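Local coordinates for DUF7790 domain-containing protein (Leptospira interrogans serogroup Icterohaemorrhagiae serovar copenhageni, PDB 6ULO) that is of unknown function but has a Rossmann-like alpha/beta fold and probably belongs to a membrane-anchored parent protein, at residues D44-N49 and P151-R156; I220-N225 and L250-I255; H277-K282 and G314-D319. All coordinates share one frame; numbering follows the deposited sequence.

Contact 1: D44-N49 and P151-R156; sequences DTTVSN and PFIRKR
Arg156 reaches out from its helix to Val47 and Ser48, while Phe152, one turn earlier, receives Asp44 on its ring. Along Arg156, CB packs on Val47 CG1 at 3.8 Å. CG lies anti to the backbone N (chi1 176°), and the chain then bends at chi2. Arg156 CD lies 3.4 Å from Ser48 O. The guanidinium passes flat over that same oxygen, which sits 3.1 Å from its plane, toward the rim. This is not a hydrogen bond. The polar tip is held by the next residues of the loop: NH1 makes a salt bridge to Asp51, and NH2 donates to Glu50 O. Val47 CG1 also touches Ile153 CG1 (3.8 Å), wedging the valine against the helix. At the other end, Asp44 CA sits 3.8 Å from the Phe152 ring centroid, only 8° off the normal, a CH-pi contact. The Asp44 carboxylate lies past the rim on the CE1 and CZ side, its plane tilted 40° to the ring, with OD2 3.4 Å from Phe152 CZ. Segment 44-49, in the loop between helices 18-28 and 57-60, thus rests on the long helix 139-166, while Thr46 also touches helix 94-109.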
# COMPACT_ATOMS: atom_id res chain seq x y z
N ASP A 44 -3.36 -16.35 -1.20
CA ASP A 44 -2.28 -16.03 -0.27
C ASP A 44 -1.71 -14.64 -0.53
O ASP A 44 -1.22 -13.97 0.38
CB ASP A 44 -1.14 -17.06 -0.43
CG ASP A 44 -1.62 -18.52 -0.51
OD1 ASP A 44 -1.14 -19.32 0.33
OD2 ASP A 44 -2.45 -18.89 -1.40
N THR A 45 -1.73 -14.20 -1.78
CA THR A 45 -1.08 -12.97 -2.18
C THR A 45 -1.85 -11.73 -1.78
O THR A 45 -1.29 -10.63 -1.82
CB THR A 45 -0.90 -13.00 -3.70
OG1 THR A 45 -0.36 -14.27 -4.06
CG2 THR A 45 0.01 -11.88 -4.19
N THR A 46 -3.11 -11.88 -1.34
CA THR A 46 -4.00 -10.75 -1.12
C THR A 46 -3.94 -10.21 0.31
O THR A 46 -4.72 -9.32 0.65
CB THR A 46 -5.46 -11.13 -1.43
OG1 THR A 46 -5.92 -12.12 -0.50
CG2 THR A 46 -5.59 -11.64 -2.85
N VAL A 47 -3.04 -10.73 1.15
CA VAL A 47 -2.89 -10.24 2.51
C VAL A 47 -1.43 -9.97 2.81
O VAL A 47 -0.53 -10.63 2.27
CB VAL A 47 -3.46 -11.18 3.58
CG1 VAL A 47 -4.96 -11.27 3.47
CG2 VAL A 47 -2.79 -12.55 3.52
N SER A 48 -1.21 -9.02 3.70
CA SER A 48 0.09 -8.79 4.30
C SER A 48 0.37 -9.81 5.40
O SER A 48 -0.54 -10.37 6.02
CB SER A 48 0.07 -7.39 4.94
OG SER A 48 1.32 -7.07 5.55
N ASN A 49 1.66 -10.06 5.64
CA ASN A 49 2.11 -10.85 6.78
C ASN A 49 3.02 -10.03 7.69
O ASN A 49 3.80 -10.61 8.45
CB ASN A 49 2.79 -12.13 6.31
CG ASN A 49 4.00 -11.85 5.41
OD1 ASN A 49 4.30 -10.70 5.10
ND2 ASN A 49 4.69 -12.90 4.99
N PRO A 151 -10.64 -16.53 2.54
CA PRO A 151 -10.11 -17.26 3.70
C PRO A 151 -8.87 -16.59 4.28
O PRO A 151 -8.69 -16.57 5.51
CB PRO A 151 -9.84 -18.67 3.15
CG PRO A 151 -10.74 -18.76 1.92
CD PRO A 151 -10.71 -17.38 1.33
N PHE A 152 -8.01 -16.02 3.44
CA PHE A 152 -6.82 -15.34 3.92
C PHE A 152 -7.16 -13.99 4.53
O PHE A 152 -6.61 -13.62 5.57
CB PHE A 152 -5.84 -15.17 2.76
CG PHE A 152 -5.38 -16.48 2.21
CD1 PHE A 152 -4.31 -17.16 2.80
CD2 PHE A 152 -6.05 -17.08 1.15
CE1 PHE A 152 -3.90 -18.38 2.30
CE2 PHE A 152 -5.65 -18.29 0.65
CZ PHE A 152 -4.58 -18.96 1.24
N ILE A 153 -8.08 -13.25 3.90
CA ILE A 153 -8.46 -11.93 4.40
C ILE A 153 -9.14 -12.06 5.77
O ILE A 153 -8.91 -11.24 6.66
CB ILE A 153 -9.35 -11.23 3.36
CG1 ILE A 153 -8.45 -10.72 2.20
CG2 ILE A 153 -10.13 -10.08 3.96
CD1 ILE A 153 -9.19 -10.20 1.00
N ARG A 154 -9.97 -13.10 5.95
CA ARG A 154 -10.62 -13.30 7.24
C ARG A 154 -9.60 -13.56 8.34
O ARG A 154 -9.69 -12.99 9.44
CB ARG A 154 -11.59 -14.48 7.14
CG ARG A 154 -12.80 -14.11 6.29
CD ARG A 154 -13.53 -15.37 5.83
NE ARG A 154 -14.55 -15.01 4.84
CZ ARG A 154 -15.34 -15.89 4.23
NH1 ARG A 154 -15.21 -17.17 4.50
NH2 ARG A 154 -16.24 -15.47 3.33
N LYS A 155 -8.63 -14.42 8.06
CA LYS A 155 -7.60 -14.71 9.05
C LYS A 155 -6.82 -13.45 9.39
O LYS A 155 -6.54 -13.18 10.57
CB LYS A 155 -6.70 -15.83 8.52
CG LYS A 155 -5.50 -16.15 9.36
CD LYS A 155 -4.79 -17.35 8.75
CE LYS A 155 -3.53 -17.72 9.49
NZ LYS A 155 -2.79 -18.83 8.82
N ARG A 156 -6.47 -12.66 8.37
CA ARG A 156 -5.73 -11.43 8.61
C ARG A 156 -6.56 -10.40 9.38
O ARG A 156 -6.02 -9.71 10.25
CB ARG A 156 -5.24 -10.89 7.28
CG ARG A 156 -4.55 -9.56 7.38
CD ARG A 156 -3.19 -9.71 8.05
NE ARG A 156 -2.48 -8.45 8.05
CZ ARG A 156 -1.31 -8.23 8.65
NH1 ARG A 156 -0.70 -9.22 9.33
NH2 ARG A 156 -0.79 -7.01 8.63

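Contact 2: I220-N225 and L250-I255; sequences IIYFSN and LVVRTI
Ile221 and Val252 share one of the backbone bonds that join two parallel strands. Leu250 O accepts from Ile221 N, Ile221 O from Val252 N, and Val252 O from Phe223 N. The last is nearly straight (173°). Beyond it the pairing shifts by one residue: Tyr222 lies beside Val252, but Ser224 already lies beside Arg253. Thr254 N still reaches Ser224 O at 2.9 Å, now from well above the carbonyl plane (64° out of it). Several CA-H...O contacts run between these bonds, such as Val251 CA to Ile221 O at 3.3 Å.

These are the fourth and fifth strands in chain order of a sheet that begins 3-2-1-4-5, the order of Rossmann-like folds, consistent with this family. Strand 66-69 flanks them on one side and strand 277-282 on the other.

Apolar contacts line both faces. On one, Val252 CG1 meets the Tyr222 ring at its edge, in plane, 3.7 Å from CD1, and Val252 CG2 lies 4.0 Å from Ile220 CG2. On the other, Ile221 and Val251 stand side by side, their CG2 atoms 3.9 Å apart. Val251 CG1, anti to its backbone N (chi1 174°), reaches Phe223 CD2 at 3.6 Å.

The polar groups turn to outside partners. Glu50 bonds Tyr222 OH, Ser224 OG and Thr254 OG1 together, and Arg253 NE forms a salt bridge with Glu227.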
# COMPACT_ATOMS: atom_id res chain seq x y z
N ILE A 220 3.90 9.22 0.66
CA ILE A 220 4.40 7.91 1.07
C ILE A 220 4.41 7.00 -0.14
O ILE A 220 3.42 6.96 -0.89
CB ILE A 220 3.49 7.27 2.15
CG1 ILE A 220 3.51 8.06 3.46
CG2 ILE A 220 3.94 5.79 2.40
CD1 ILE A 220 2.56 7.55 4.50
N ILE A 221 5.50 6.26 -0.32
CA ILE A 221 5.49 5.12 -1.22
C ILE A 221 5.85 3.87 -0.43
O ILE A 221 6.87 3.84 0.28
CB ILE A 221 6.36 5.34 -2.48
CG1 ILE A 221 6.15 4.19 -3.46
CG2 ILE A 221 7.85 5.56 -2.15
CD1 ILE A 221 6.61 4.51 -4.87
N TYR A 222 4.99 2.85 -0.49
CA TYR A 222 5.15 1.62 0.28
C TYR A 222 5.52 0.48 -0.67
O TYR A 222 4.79 0.20 -1.63
CB TYR A 222 3.85 1.31 1.03
CG TYR A 222 3.78 -0.11 1.60
CD1 TYR A 222 4.39 -0.45 2.82
CD2 TYR A 222 3.09 -1.11 0.92
CE1 TYR A 222 4.29 -1.75 3.33
CE2 TYR A 222 2.98 -2.40 1.45
CZ TYR A 222 3.59 -2.71 2.65
OH TYR A 222 3.48 -3.98 3.13
N PHE A 223 6.64 -0.17 -0.39
CA PHE A 223 7.16 -1.28 -1.19
C PHE A 223 6.99 -2.64 -0.55
O PHE A 223 7.42 -3.62 -1.14
CB PHE A 223 8.64 -1.09 -1.49
CG PHE A 223 8.95 0.14 -2.32
CD1 PHE A 223 8.29 0.39 -3.52
CD2 PHE A 223 9.92 1.05 -1.88
CE1 PHE A 223 8.63 1.52 -4.30
CE2 PHE A 223 10.25 2.17 -2.66
CZ PHE A 223 9.61 2.40 -3.85
N SER A 224 6.49 -2.73 0.69
CA SER A 224 6.56 -3.99 1.42
C SER A 224 8.01 -4.46 1.39
O SER A 224 8.90 -3.62 1.47
CB SER A 224 5.52 -4.98 0.88
OG SER A 224 5.53 -6.19 1.65
N ASN A 225 8.25 -5.76 1.20
CA ASN A 225 9.61 -6.24 1.00
C ASN A 225 9.88 -6.55 -0.46
O ASN A 225 10.78 -7.36 -0.77
CB ASN A 225 9.93 -7.45 1.90
CG ASN A 225 9.24 -8.72 1.46
OD1 ASN A 225 8.05 -8.66 1.06
ND2 ASN A 225 9.93 -9.86 1.55
N LEU A 250 8.08 9.87 2.65
CA LEU A 250 8.80 8.67 3.07
C LEU A 250 8.55 7.48 2.16
O LEU A 250 7.43 7.27 1.66
CB LEU A 250 8.36 8.21 4.48
CG LEU A 250 8.75 9.11 5.63
CD1 LEU A 250 8.27 8.50 6.95
CD2 LEU A 250 10.27 9.33 5.65
N VAL A 251 9.61 6.70 1.95
CA VAL A 251 9.54 5.28 1.59
C VAL A 251 9.24 4.48 2.84
O VAL A 251 9.86 4.71 3.88
CB VAL A 251 10.88 4.81 1.01
CG1 VAL A 251 10.87 3.30 0.75
CG2 VAL A 251 11.29 5.59 -0.25
N VAL A 252 8.37 3.49 2.72
CA VAL A 252 8.18 2.46 3.73
C VAL A 252 8.50 1.11 3.10
O VAL A 252 7.98 0.77 2.04
CB VAL A 252 6.73 2.47 4.25
CG1 VAL A 252 6.51 1.30 5.24
CG2 VAL A 252 6.37 3.82 4.84
N ARG A 253 9.33 0.31 3.78
CA ARG A 253 9.68 -1.02 3.29
C ARG A 253 9.90 -1.93 4.49
O ARG A 253 10.02 -1.49 5.64
CB ARG A 253 10.96 -1.00 2.42
CG ARG A 253 12.21 -0.62 3.20
CD ARG A 253 13.49 -0.84 2.43
NE ARG A 253 13.60 -0.00 1.23
CZ ARG A 253 14.14 1.21 1.19
NH1 ARG A 253 14.58 1.81 2.28
NH2 ARG A 253 14.23 1.85 0.01
N THR A 254 9.99 -3.22 4.18
CA THR A 254 10.46 -4.20 5.15
C THR A 254 11.56 -5.03 4.52
O THR A 254 11.71 -5.10 3.29
CB THR A 254 9.31 -5.14 5.56
OG1 THR A 254 8.68 -5.68 4.39
CG2 THR A 254 8.31 -4.41 6.39
N ILE A 255 12.37 -5.65 5.38
CA ILE A 255 13.37 -6.63 4.96
C ILE A 255 13.29 -7.85 5.87
O ILE A 255 12.67 -7.83 6.94
CB ILE A 255 14.81 -6.10 4.92
CG1 ILE A 255 15.28 -5.64 6.31
CG2 ILE A 255 14.98 -5.05 3.76
CD1 ILE A 255 16.82 -5.53 6.40

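Contact 3: H277-K282 and G314-D319; sequences HYCVQK and GITVVD
The His277 ring lies with one face over the Gly314-Ile315 peptide and one edge toward Thr316. Gly314 C is 3.2 Å from the ring plane, offset toward the rim. Chi1 of His277 (-174°) sets CG anti to the backbone N, beside the carbonyl carbon. The His277 and Thr316 side chains cross at about a right angle, and His277 NE2 bonds Thr316 OG1 at 2.7 Å; either may donate. His277 ND1 is held by Pro263 O, so both ring nitrogens are engaged. Gln281 and Val318 run side by side and point the same way. Gln281 NE2 comes 3.4 Å from Val318 CG1 and bonds Asn285 OD1; Gln281 OE1 bonds Arg253 NH1. Val318 CG2 turns to Cys279 SG at 3.7 Å. On the reverse face Val280 and Val317 cross obliquely, CG2 to CG2 at 4.0 Å. Four backbone bonds join the parallel strands, from Tyr278 N to Gly314 O through Val318 N to Val280 O. Past them a water bridges Lys282 N and Val318 O. Gly314 and Ile315 both face Asp310, a G1 beta bulge. Strand 277-282 runs antiparallel to 249-255 and parallel to 315-318, beyond which lies edge strand 307-310. Helices 283-291 and 299-306 pack on the Cys279 and Gln281 face.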
# COMPACT_ATOMS: atom_id res chain seq x y z
N HIS A 277 11.95 -6.79 9.61
CA HIS A 277 12.47 -5.53 10.11
C HIS A 277 11.89 -4.42 9.23
O HIS A 277 11.77 -4.59 8.01
CB HIS A 277 14.00 -5.56 10.04
CG HIS A 277 14.67 -4.37 10.66
ND1 HIS A 277 15.16 -4.39 11.95
CD2 HIS A 277 14.99 -3.16 10.15
CE1 HIS A 277 15.72 -3.22 12.22
NE2 HIS A 277 15.64 -2.45 11.13
N TYR A 278 11.50 -3.30 9.85
CA TYR A 278 10.81 -2.21 9.16
C TYR A 278 11.80 -1.11 8.86
O TYR A 278 12.78 -0.92 9.59
CB TYR A 278 9.65 -1.70 10.06
CG TYR A 278 8.62 -2.79 10.22
CD1 TYR A 278 7.45 -2.78 9.46
CD2 TYR A 278 8.82 -3.86 11.10
CE1 TYR A 278 6.54 -3.83 9.57
CE2 TYR A 278 7.93 -4.91 11.20
CZ TYR A 278 6.78 -4.88 10.43
OH TYR A 278 5.89 -5.91 10.51
N CYS A 279 11.54 -0.33 7.82
CA CYS A 279 12.47 0.71 7.44
C CYS A 279 11.72 1.87 6.78
O CYS A 279 10.87 1.66 5.90
CB CYS A 279 13.51 0.14 6.48
SG CYS A 279 14.74 1.30 5.88
N VAL A 280 12.04 3.09 7.21
CA VAL A 280 11.58 4.30 6.53
C VAL A 280 12.79 5.08 6.02
O VAL A 280 13.91 4.94 6.53
CB VAL A 280 10.67 5.18 7.41
CG1 VAL A 280 9.46 4.39 7.80
CG2 VAL A 280 11.41 5.67 8.63
N GLN A 281 12.55 5.93 5.02
CA GLN A 281 13.63 6.65 4.36
C GLN A 281 12.98 7.78 3.59
O GLN A 281 12.03 7.54 2.84
CB GLN A 281 14.35 5.72 3.38
CG GLN A 281 15.40 6.39 2.51
CD GLN A 281 16.14 5.40 1.62
OE1 GLN A 281 15.66 4.27 1.38
NE2 GLN A 281 17.32 5.81 1.14
N LYS A 282 13.47 9.00 3.73
CA LYS A 282 12.88 10.06 2.90
C LYS A 282 13.01 9.71 1.42
O LYS A 282 14.05 9.22 0.98
CB LYS A 282 13.55 11.41 3.20
CG LYS A 282 13.06 12.07 4.50
CD LYS A 282 13.69 13.42 4.74
CE LYS A 282 13.02 14.15 5.90
NZ LYS A 282 13.65 15.45 6.19
N GLY A 314 13.19 -3.23 16.05
CA GLY A 314 13.29 -3.71 14.69
C GLY A 314 12.84 -2.73 13.63
O GLY A 314 12.09 -3.10 12.73
N ILE A 315 13.27 -1.48 13.73
CA ILE A 315 12.97 -0.47 12.72
C ILE A 315 14.20 0.41 12.50
O ILE A 315 14.92 0.75 13.44
CB ILE A 315 11.69 0.31 13.10
CG1 ILE A 315 11.36 1.36 12.02
CG2 ILE A 315 11.81 0.94 14.50
CD1 ILE A 315 9.94 1.95 12.13
N THR A 316 14.42 0.77 11.23
CA THR A 316 15.55 1.57 10.78
C THR A 316 15.04 2.82 10.07
O THR A 316 14.01 2.77 9.38
CB THR A 316 16.40 0.71 9.83
OG1 THR A 316 17.11 -0.28 10.58
CG2 THR A 316 17.41 1.50 9.04
N VAL A 317 15.74 3.93 10.26
CA VAL A 317 15.59 5.12 9.42
C VAL A 317 16.84 5.21 8.57
O VAL A 317 17.95 5.28 9.10
CB VAL A 317 15.46 6.39 10.28
CG1 VAL A 317 15.37 7.63 9.39
CG2 VAL A 317 14.30 6.28 11.27
N VAL A 318 16.68 5.25 7.25
CA VAL A 318 17.83 5.52 6.38
C VAL A 318 17.93 7.04 6.26
O VAL A 318 17.20 7.66 5.46
CB VAL A 318 17.73 4.84 5.01
CG1 VAL A 318 18.89 5.28 4.13
CG2 VAL A 318 17.72 3.32 5.16
N ASP A 319 18.81 7.62 7.06
CA ASP A 319 18.98 9.06 7.12
C ASP A 319 20.36 9.49 6.64
O ASP A 319 20.66 10.69 6.68
CB ASP A 319 18.70 9.58 8.55
CG ASP A 319 19.45 8.80 9.63
OD1 ASP A 319 20.29 7.93 9.31
OD2 ASP A 319 19.17 9.06 10.82
O HOH W 1 15.66 9.80 5.43

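In the fold
The three contacts follow one another along the chain, each closing before the next opens. Contacts 2 and 3 share one mixed sheet. Their centres are about 9 Å apart, and they meet where strands 249-255 and 277-282 pair antiparallel, with Val251 N 2.7 Å from Gln281 O. Each is a parallel pair. The antiparallel step falls between them, and contact 3 extends the sheet past the Rossmann-like part. Contact 1 is off the sheet, its centre about 19 Å from that of contact 2 and about 25 Å from that of contact 3. Glu50 follows its loop segment directly and bonds side chains of contact 2, which links the loop on helix 139-166 to the sheet.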